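Local coordinates for protein catechol 2,3-dioxygenase (Pseudomonas sp. KL28, PDB 3HPY) that probably catalyses the iron(II)-dependent extradiol cleavage of catechol by O2, giving 2-hydroxy-6-oxohexa-2,4-dienoate, and acts as a homotetramer, at residues C[30-35]-C[217-222]. Numbering follows the deposited sequence.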
loop_
_atom_site.group_PDB
_atom_site.type_symbol
_atom_site.label_atom_id
_atom_site.label_comp_id
_atom_site.label_asym_id
_atom_site.label_seq_id
_atom_site.Cartn_x
_atom_site.Cartn_y
_atom_site.Cartn_z
ATOM N N LEU C 30 19.426 7.396 -6.012
ATOM C CA LEU C 30 19.157 6.093 -5.405
ATOM C C LEU C 30 19.054 6.225 -3.893
ATOM O O LEU C 30 18.491 5.367 -3.228
ATOM C CB LEU C 30 20.249 5.077 -5.757
ATOM C CG LEU C 30 19.977 3.649 -5.259
ATOM C CD1 LEU C 30 18.628 3.171 -5.772
ATOM C CD2 LEU C 30 21.085 2.719 -5.725
ATOM N N GLY C 31 19.613 7.299 -3.347
ATOM C CA GLY C 31 19.534 7.505 -1.913
ATOM C C GLY C 31 20.478 6.701 -1.039
ATOM O O GLY C 31 20.139 6.392 0.106
ATOM N N LEU C 32 21.645 6.337 -1.564
ATOM C CA LEU C 32 22.632 5.621 -0.760
ATOM C C LEU C 32 23.385 6.650 0.072
ATOM O O LEU C 32 23.493 7.821 -0.317
ATOM C CB LEU C 32 23.640 4.879 -1.643
ATOM C CG LEU C 32 23.298 3.459 -2.103
ATOM C CD1 LEU C 32 21.850 3.360 -2.492
ATOM C CD2 LEU C 32 24.198 3.067 -3.249
ATOM N N VAL C 33 23.909 6.202 1.208
ATOM C CA VAL C 33 24.670 7.041 2.123
ATOM C C VAL C 33 26.169 6.887 1.823
ATOM O O VAL C 33 26.712 5.794 1.938
ATOM C CB VAL C 33 24.379 6.619 3.593
ATOM C CG1 VAL C 33 25.187 7.460 4.565
ATOM C CG2 VAL C 33 22.878 6.763 3.883
ATOM N N GLU C 34 26.826 7.977 1.422
ATOM C CA GLU C 34 28.260 7.944 1.107
ATOM C C GLU C 34 28.993 7.702 2.404
ATOM O O GLU C 34 28.649 8.287 3.421
ATOM C CB GLU C 34 28.720 9.273 0.515
ATOM C CG GLU C 34 30.179 9.253 0.091
ATOM C CD GLU C 34 30.600 10.512 -0.637
ATOM O OE1 GLU C 34 29.849 10.967 -1.526
ATOM O OE2 GLU C 34 31.694 11.035 -0.326
ATOM N N THR C 35 30.030 6.889 2.399
ATOM C CA THR C 35 30.624 6.637 3.686
ATOM C C THR C 35 32.138 6.784 3.793
ATOM O O THR C 35 32.717 6.658 4.877
ATOM C CB THR C 35 30.146 5.261 4.143
ATOM O OG1 THR C 35 30.801 4.894 5.356
ATOM C CG2 THR C 35 30.394 4.238 3.054
ATOM N N CYS C 217 22.597 -5.133 -10.015
ATOM C CA CYS C 217 22.749 -5.278 -8.570
ATOM C C CYS C 217 21.363 -4.876 -8.069
ATOM O O CYS C 217 20.750 -3.965 -8.629
ATOM C CB CYS C 217 23.803 -4.313 -8.017
ATOM S SG CYS C 217 25.518 -4.896 -8.153
ATOM N N SER C 218 20.863 -5.534 -7.027
ATOM C CA SER C 218 19.525 -5.209 -6.544
ATOM C C SER C 218 19.425 -4.650 -5.132
ATOM O O SER C 218 20.155 -5.060 -4.227
ATOM C CB SER C 218 18.619 -6.427 -6.654
ATOM O OG SER C 218 17.320 -6.104 -6.187
ATOM N N PHE C 219 18.488 -3.723 -4.965
ATOM C CA PHE C 219 18.252 -3.062 -3.690
ATOM C C PHE C 219 16.840 -3.332 -3.181
ATOM O O PHE C 219 15.864 -3.285 -3.941
ATOM C CB PHE C 219 18.501 -1.556 -3.837
ATOM C CG PHE C 219 19.917 -1.218 -4.229
ATOM C CD1 PHE C 219 20.328 -1.303 -5.556
ATOM C CD2 PHE C 219 20.848 -0.854 -3.260
ATOM C CE1 PHE C 219 21.642 -1.035 -5.916
ATOM C CE2 PHE C 219 22.173 -0.583 -3.601
ATOM C CZ PHE C 219 22.574 -0.673 -4.935
ATOM N N LEU C 220 16.736 -3.616 -1.888
ATOM C CA LEU C 220 15.450 -3.926 -1.283
ATOM C C LEU C 220 14.644 -2.689 -0.917
ATOM O O LEU C 220 15.196 -1.709 -0.428
ATOM C CB LEU C 220 15.664 -4.791 -0.033
ATOM C CG LEU C 220 14.418 -5.326 0.692
ATOM C CD1 LEU C 220 13.627 -6.222 -0.243
ATOM C CD2 LEU C 220 14.839 -6.104 1.936
ATOM N N LEU C 221 13.338 -2.745 -1.175
ATOM C CA LEU C 221 12.420 -1.660 -0.838
ATOM C C LEU C 221 11.438 -2.185 0.210
ATOM O O LEU C 221 11.277 -3.395 0.363
ATOM C CB LEU C 221 11.655 -1.179 -2.073
ATOM C CG LEU C 221 12.009 0.227 -2.577
ATOM C CD1 LEU C 221 13.509 0.350 -2.730
ATOM C CD2 LEU C 221 11.302 0.517 -3.906
ATOM N N GLU C 222 10.783 -1.273 0.921
ATOM C CA GLU C 222 9.845 -1.633 1.985
ATOM C C GLU C 222 8.465 -2.101 1.554
ATOM O O GLU C 222 7.915 -3.028 2.138
ATOM C CB GLU C 222 9.672 -0.445 2.941
ATOM C CG GLU C 222 10.836 -0.218 3.878
ATOM C CD GLU C 222 10.724 -1.055 5.139
ATOM O OE1 GLU C 222 10.190 -0.543 6.144
ATOM O OE2 GLU C 222 11.156 -2.229 5.121
#
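Leu30 CD2 sits over one face of the Phe219 ring in a CH-pi contact, 3.8 Å from the ring centroid and 14° off the normal. The methyl carbon stands 3.7 Å above the ring plane, offset toward the rim, and Leu30 CD2 lies 3.8 Å from both CZ and CE1 of Phe219. Leu30 reaches this position with CG anti to the backbone N (chi1 -175°), and both residues direct their CB atoms at the opposing segment. Leu30 CA and Phe219 CA stand 9.4 Å apart, so the side chains alone span the gap. Leu32 adds a second touch: its CD1 comes obliquely to Phe219 CE2 at 4.1 Å, and both leucines cross the phenyl group at about a right angle. Between them Gly31 turns the chain out of helix 19-29 with a positive phi of 78°, leading into strand 33-37. The leucine-phenylalanine packing joins the two glyoxalase-like modules characteristic of type I (vicinal oxygen chelate, VOC) extradiol dioxygenases, the leucines coming from the first module and Phe219 from strand 213-220 of the second. All three touching residues are buried, and Pro149 packs on both Leu32 and Phe219. One residue before Phe219, Ser218 OG hydrogen-bonds to OE1 of Glu267, an iron ligand, which puts Ser218 in the second shell of the metal. The Phe219 side chain lies about 9 Å from the bound iron and about 10 Å from the 4-methylcatechol.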